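Local atomic coordinates of Box C/D snoRNA protein 1 (Saccharomyces cerevisiae, PDB entry 6THL), a protein that is required for box C/D snoRNAs to accumulate, acting in their processing, their transport to the nucleolus and ribosome biogenesis. Residues R26-S32 with W43-W47; V76-K81 with R112-Q117. All blocks are in the same frame, centred on the assembly; numbering follows the deposited sequence.

Contact 1 (R26-S32 with W43-W47); sequences RSSQNRS and WSVEW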
loop_
_atom_site.group_PDB
_atom_site.type_symbol
_atom_site.label_atom_id
_atom_site.label_comp_id
_atom_site.label_asym_id
_atom_site.label_seq_id
_atom_site.Cartn_x
_atom_site.Cartn_y
_atom_site.Cartn_z
ATOM N N ARG B 26 -7.044 -8.896 0.897
ATOM C CA ARG B 26 -6.983 -10.030 1.808
ATOM C C ARG B 26 -7.106 -11.314 1.022
ATOM O O ARG B 26 -6.423 -12.310 1.316
ATOM C CB ARG B 26 -8.065 -9.992 2.896
ATOM C CG ARG B 26 -7.994 -11.173 3.873
ATOM C CD ARG B 26 -8.689 -10.942 5.225
ATOM N NE ARG B 26 -8.343 -12.030 6.139
ATOM C CZ ARG B 26 -7.467 -11.967 7.139
ATOM N NH1 ARG B 26 -6.901 -10.827 7.473
ATOM N NH2 ARG B 26 -7.212 -13.067 7.863
ATOM N N SER B 27 -7.960 -11.295 0.013
ATOM C CA SER B 27 -8.171 -12.483 -0.773
ATOM C C SER B 27 -6.850 -12.892 -1.389
ATOM O O SER B 27 -6.483 -14.054 -1.397
ATOM C CB SER B 27 -9.236 -12.237 -1.836
ATOM O OG SER B 27 -9.285 -13.304 -2.728
ATOM N N SER B 28 -6.084 -11.924 -1.835
ATOM C CA SER B 28 -4.797 -12.243 -2.407
ATOM C C SER B 28 -3.784 -12.450 -1.327
ATOM O O SER B 28 -2.667 -12.825 -1.648
ATOM C CB SER B 28 -4.310 -11.150 -3.375
ATOM O OG SER B 28 -5.207 -10.982 -4.476
ATOM N N GLN B 29 -4.095 -12.200 -0.058
ATOM C CA GLN B 29 -3.089 -12.581 0.965
ATOM C C GLN B 29 -3.394 -13.885 1.676
ATOM O O GLN B 29 -2.668 -14.247 2.581
ATOM C CB GLN B 29 -2.698 -11.443 1.938
ATOM C CG GLN B 29 -3.785 -10.427 2.212
ATOM C CD GLN B 29 -3.434 -9.370 3.239
ATOM O OE1 GLN B 29 -4.065 -8.343 3.266
ATOM N NE2 GLN B 29 -2.452 -9.619 4.079
ATOM N N ASN B 30 -4.412 -14.607 1.205
ATOM C CA ASN B 30 -4.710 -15.977 1.658
ATOM C C ASN B 30 -3.985 -17.043 0.818
ATOM O O ASN B 30 -4.197 -17.129 -0.386
ATOM C CB ASN B 30 -6.232 -16.241 1.605
ATOM C CG ASN B 30 -6.660 -17.435 2.464
ATOM O OD1 ASN B 30 -5.855 -18.226 2.963
ATOM N ND2 ASN B 30 -7.939 -17.560 2.638
ATOM N N ARG B 31 -3.132 -17.849 1.449
ATOM C CA ARG B 31 -2.537 -19.016 0.767
ATOM C C ARG B 31 -2.922 -20.365 1.435
ATOM O O ARG B 31 -2.405 -21.425 1.063
ATOM C CB ARG B 31 -0.999 -18.851 0.620
ATOM C CG ARG B 31 -0.571 -17.749 -0.346
ATOM C CD ARG B 31 0.918 -17.770 -0.746
ATOM N NE ARG B 31 1.371 -16.428 -1.152
ATOM C CZ ARG B 31 2.639 -16.044 -1.336
ATOM N NH1 ARG B 31 3.662 -16.886 -1.194
ATOM N NH2 ARG B 31 2.903 -14.784 -1.660
ATOM N N SER B 32 -3.846 -20.307 2.388
ATOM C CA SER B 32 -4.417 -21.507 3.023
ATOM C C SER B 32 -4.964 -22.504 2.000
ATOM O O SER B 32 -5.828 -22.173 1.185
ATOM C CB SER B 32 -5.538 -21.125 3.989
ATOM O OG SER B 32 -5.118 -20.066 4.831
ATOM N N TRP B 43 -2.172 -23.317 6.541
ATOM C CA TRP B 43 -2.925 -22.204 7.003
ATOM C C TRP B 43 -2.057 -20.947 6.976
ATOM O O TRP B 43 -0.995 -20.887 7.610
ATOM C CB TRP B 43 -3.370 -22.497 8.441
ATOM C CG TRP B 43 -4.600 -23.304 8.539
ATOM C CD1 TRP B 43 -4.713 -24.581 9.002
ATOM C CD2 TRP B 43 -5.911 -22.893 8.158
ATOM N NE1 TRP B 43 -6.024 -24.997 8.929
ATOM C CE2 TRP B 43 -6.781 -23.979 8.420
ATOM C CE3 TRP B 43 -6.435 -21.715 7.612
ATOM C CZ2 TRP B 43 -8.144 -23.915 8.173
ATOM C CZ3 TRP B 43 -7.799 -21.654 7.345
ATOM C CH2 TRP B 43 -8.639 -22.744 7.632
ATOM N N SER B 44 -2.503 -19.950 6.229
ATOM C CA SER B 44 -1.961 -18.642 6.399
ATOM C C SER B 44 -2.604 -18.105 7.698
ATOM O O SER B 44 -3.820 -18.244 7.899
ATOM C CB SER B 44 -2.293 -17.797 5.164
ATOM O OG SER B 44 -2.312 -18.626 4.002
ATOM N N VAL B 45 -1.815 -17.545 8.602
ATOM C CA VAL B 45 -2.416 -16.769 9.663
ATOM C C VAL B 45 -1.901 -15.322 9.582
ATOM O O VAL B 45 -0.782 -15.070 9.129
ATOM C CB VAL B 45 -2.220 -17.396 11.085
ATOM C CG1 VAL B 45 -2.491 -18.893 11.086
ATOM C CG2 VAL B 45 -0.845 -17.120 11.643
ATOM N N GLU B 46 -2.732 -14.376 10.022
ATOM C CA GLU B 46 -2.305 -12.982 10.173
ATOM C C GLU B 46 -1.888 -12.656 11.633
ATOM O O GLU B 46 -2.712 -12.536 12.543
ATOM C CB GLU B 46 -3.407 -12.026 9.691
ATOM C CG GLU B 46 -3.025 -10.575 9.900
ATOM C CD GLU B 46 -4.130 -9.632 9.559
ATOM O OE1 GLU B 46 -3.796 -8.447 9.391
ATOM O OE2 GLU B 46 -5.305 -10.064 9.452
ATOM N N TRP B 47 -0.594 -12.523 11.848
ATOM C CA TRP B 47 -0.094 -12.194 13.162
ATOM C C TRP B 47 -0.225 -10.700 13.340
ATOM O O TRP B 47 0.162 -9.944 12.475
ATOM C CB TRP B 47 1.370 -12.619 13.314
ATOM C CG TRP B 47 1.539 -14.075 13.288
ATOM C CD1 TRP B 47 1.925 -14.831 12.239
ATOM C CD2 TRP B 47 1.295 -14.972 14.368
ATOM N NE1 TRP B 47 1.947 -16.160 12.599
ATOM C CE2 TRP B 47 1.560 -16.265 13.904
ATOM C CE3 TRP B 47 0.877 -14.802 15.694
ATOM C CZ2 TRP B 47 1.436 -17.380 14.711
ATOM C CZ3 TRP B 47 0.738 -15.925 16.500
ATOM C CH2 TRP B 47 1.020 -17.192 16.007
#
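Arg26 and Glu46 meet in a salt bridge at one end of this contact, and a knot of three polar side chains closes the other. The Arg26 side chain leaves the short helix 25-29 with CG anti to the backbone N (chi1 -179°). CB, CG and CD run on as an extended arm that carries the guanidinium across to Glu46. Beyond NE, CZ sits 3.7 Å from Glu46 OE2, and NH1 takes the contact itself, donating to Glu46 OE2 at 2.7 Å. The oxygen lies almost in the guanidinium plane, whereas NH1 approaches from above the carboxylate plane, the two planes being 41° apart. Arg26 NE bonds Ile161 O and also pairs with an acidic side chain on the chain of another protein, Phe163 makes a cation-pi contact with the Arg26 guanidinium, and Thr165 OG1 is a second partner of Glu46 OE2.

At the other end, Ser44 OG accepts from Arg31 N at 2.8 Å, while Ser44 N donates to Ser32 OG at 3.0 Å, a reciprocal exchange between loop and strand. Ser32 OG in turn donates to Asn30 OD1 at 2.7 Å, in the carbonyl plane. The same OD1 takes Ser32 N at 2.9 Å from a direction tilted off that plane, making an Asx turn. Ser32 CB rests 3.8 Å from Trp43 CE3. The long arm of Arg31 leads away to an acidic side chain of the other protein.

The chemistry implies two kinds of polar link, neutral and charged: the Ser32 and Ser44 hydroxyls join loop to strand, and Asn30 braces the loop by holding Ser32, whereas the Arg26 guanidinium, shared between two acids, probably couples this strand to the bound partner protein.

Contact 2 (V76-K81 with R112-Q117); sequences VQGMGK and RTQILQ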
loop_
_atom_site.group_PDB
_atom_site.type_symbol
_atom_site.label_atom_id
_atom_site.label_comp_id
_atom_site.label_asym_id
_atom_site.label_seq_id
_atom_site.Cartn_x
_atom_site.Cartn_y
_atom_site.Cartn_z
ATOM N N VAL B 76 2.480 -21.621 18.625
ATOM C CA VAL B 76 3.848 -21.112 18.643
ATOM C C VAL B 76 4.741 -21.801 17.597
ATOM O O VAL B 76 5.653 -21.171 17.070
ATOM C CB VAL B 76 4.507 -21.238 20.041
ATOM C CG1 VAL B 76 3.864 -20.263 21.016
ATOM C CG2 VAL B 76 4.450 -22.675 20.578
ATOM N N GLN B 77 4.494 -23.087 17.316
ATOM C CA GLN B 77 5.329 -23.864 16.378
ATOM C C GLN B 77 5.343 -23.274 14.962
ATOM O O GLN B 77 6.321 -23.432 14.234
ATOM C CB GLN B 77 4.866 -25.332 16.281
ATOM C CG GLN B 77 5.208 -26.230 17.464
ATOM C CD GLN B 77 4.786 -27.687 17.241
ATOM O OE1 GLN B 77 4.326 -28.065 16.160
ATOM N NE2 GLN B 77 4.942 -28.510 18.273
ATOM N N GLY B 78 4.243 -22.624 14.583
ATOM C CA GLY B 78 4.074 -22.064 13.239
ATOM C C GLY B 78 4.071 -20.550 13.227
ATOM O O GLY B 78 3.307 -19.936 12.493
ATOM N N MET B 79 4.928 -19.947 14.043
ATOM C CA MET B 79 5.053 -18.505 14.087
ATOM C C MET B 79 5.965 -18.153 12.913
ATOM O O MET B 79 5.526 -18.199 11.758
ATOM C CB MET B 79 5.574 -18.041 15.448
ATOM C CG MET B 79 5.796 -16.536 15.580
ATOM S SD MET B 79 5.763 -15.871 17.272
ATOM C CE MET B 79 4.165 -16.462 17.876
ATOM N N GLY B 80 7.233 -17.873 13.176
ATOM C CA GLY B 80 8.147 -17.500 12.129
ATOM C C GLY B 80 9.221 -16.695 12.787
ATOM O O GLY B 80 8.928 -15.925 13.699
ATOM N N LYS B 81 10.462 -16.901 12.357
ATOM C CA LYS B 81 11.582 -16.124 12.860
ATOM C C LYS B 81 11.210 -14.661 13.044
ATOM O O LYS B 81 10.973 -14.229 14.165
ATOM C CB LYS B 81 12.802 -16.239 11.942
ATOM C CG LYS B 81 13.726 -17.389 12.296
ATOM C CD LYS B 81 14.908 -17.493 11.338
ATOM C CE LYS B 81 15.877 -18.595 11.780
ATOM N NZ LYS B 81 16.852 -19.049 10.737
ATOM N N ARG B 112 12.921 -21.177 20.245
ATOM C CA ARG B 112 11.923 -20.119 19.988
ATOM C C ARG B 112 10.562 -20.562 20.474
ATOM O O ARG B 112 9.892 -19.852 21.234
ATOM C CB ARG B 112 11.792 -19.821 18.491
ATOM C CG ARG B 112 12.720 -18.752 17.936
ATOM C CD ARG B 112 12.175 -18.227 16.619
ATOM N NE ARG B 112 11.539 -19.286 15.831
ATOM C CZ ARG B 112 12.149 -20.018 14.904
ATOM N NH1 ARG B 112 13.439 -19.823 14.609
ATOM N NH2 ARG B 112 11.457 -20.957 14.273
ATOM N N THR B 113 10.172 -21.748 20.006
ATOM C CA THR B 113 8.959 -22.409 20.430
ATOM C C THR B 113 8.914 -22.476 21.951
ATOM O O THR B 113 7.887 -22.173 22.552
ATOM C CB THR B 113 8.877 -23.807 19.787
ATOM O OG1 THR B 113 8.894 -23.655 18.362
ATOM C CG2 THR B 113 7.604 -24.541 20.172
ATOM N N GLN B 114 10.051 -22.808 22.557
ATOM C CA GLN B 114 10.181 -23.029 24.006
ATOM C C GLN B 114 10.145 -21.729 24.831
ATOM O O GLN B 114 9.657 -21.718 25.960
ATOM C CB GLN B 114 11.498 -23.782 24.260
ATOM C CG GLN B 114 11.560 -24.750 25.436
ATOM C CD GLN B 114 12.984 -25.269 25.632
ATOM O OE1 GLN B 114 13.304 -26.425 25.312
ATOM N NE2 GLN B 114 13.862 -24.389 26.119
ATOM N N ILE B 115 10.664 -20.643 24.271
ATOM C CA ILE B 115 10.710 -19.355 24.985
ATOM C C ILE B 115 9.371 -18.618 24.982
ATOM O O ILE B 115 9.105 -17.840 25.894
ATOM C CB ILE B 115 11.794 -18.396 24.424
ATOM C CG1 ILE B 115 13.184 -19.062 24.476
ATOM C CG2 ILE B 115 11.797 -17.070 25.198
ATOM C CD1 ILE B 115 14.205 -18.451 23.542
ATOM N N LEU B 116 8.544 -18.844 23.959
ATOM C CA LEU B 116 7.204 -18.240 23.911
ATOM C C LEU B 116 6.237 -18.943 24.867
ATOM O O LEU B 116 5.254 -18.347 25.283
ATOM C CB LEU B 116 6.618 -18.251 22.490
ATOM C CG LEU B 116 7.446 -17.645 21.342
ATOM C CD1 LEU B 116 6.666 -17.763 20.042
ATOM C CD2 LEU B 116 7.863 -16.204 21.577
ATOM N N GLN B 117 6.513 -20.200 25.216
ATOM C CA GLN B 117 5.632 -20.936 26.124
ATOM C C GLN B 117 5.685 -20.475 27.583
ATOM O O GLN B 117 4.719 -20.654 28.321
ATOM C CB GLN B 117 5.945 -22.416 26.073
ATOM C CG GLN B 117 5.539 -23.067 24.771
ATOM C CD GLN B 117 5.934 -24.523 24.722
ATOM O OE1 GLN B 117 6.387 -25.022 23.689
ATOM N NE2 GLN B 117 5.771 -25.215 25.848
#
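Val76 and Met79 pack against Thr113 and Leu116, and their apolar branches make the dense part of this contact. Val76 divides its two methyls: CG1 lies 3.7 Å from Leu116 CB, and CG2 lies 3.7 Å from Thr113 CG2. The Val76 and Leu116 side chains run antiparallel, side by side. Met79 comes to Leu116 tip to tip, SD standing 3.5 Å from Leu116 CD1; a bend at the sulfur (chi3 -54°) brings CE alongside the same methyl. Thr113 keeps its hydroxyl for its own helix, bonded to Lys109 O.

Toward solvent the packing thins. Lys81 crosses Arg112 at about a right angle, with CG 3.4 Å from Arg112 NH1, while one guanidinium face lies over the Lys81 backbone. The two cationic ends stay apart, Lys81 NZ and Arg112 NH1 being 5.2 Å distant, and NH1 has a weak bond to Glu107 O.

Gly80 is the N-cap of helix 81-90, whose Phe84 also touches Arg112 and Leu116. The arrangement is helix-on-loop packing, in which one side of helix 109-117 lies against the connection from strand 62-70 to the N-cap of helix 81-90.

Contacts 1 and 2 come in series along the chain: contact 1 is complete by Trp47, well before contact 2 begins at Val76, and their centres lie about 19 Å apart. Both belong to the BCD1 domain, the part of the longer protein present here. Strand 40-49 supplies one side of contact 1 and pairs antiparallel with strand 62-70, after which the chain enters the loop of contact 2. The two contacts also touch directly: Trp47 CH2 packs 3.7 Å from Met79 CE. The domain thus has a polar contact on the sheet, reached by the chain of another protein, and, in the loop that follows strand 62-70, a largely apolar one between loop and helix that no other chain of the assembly touches.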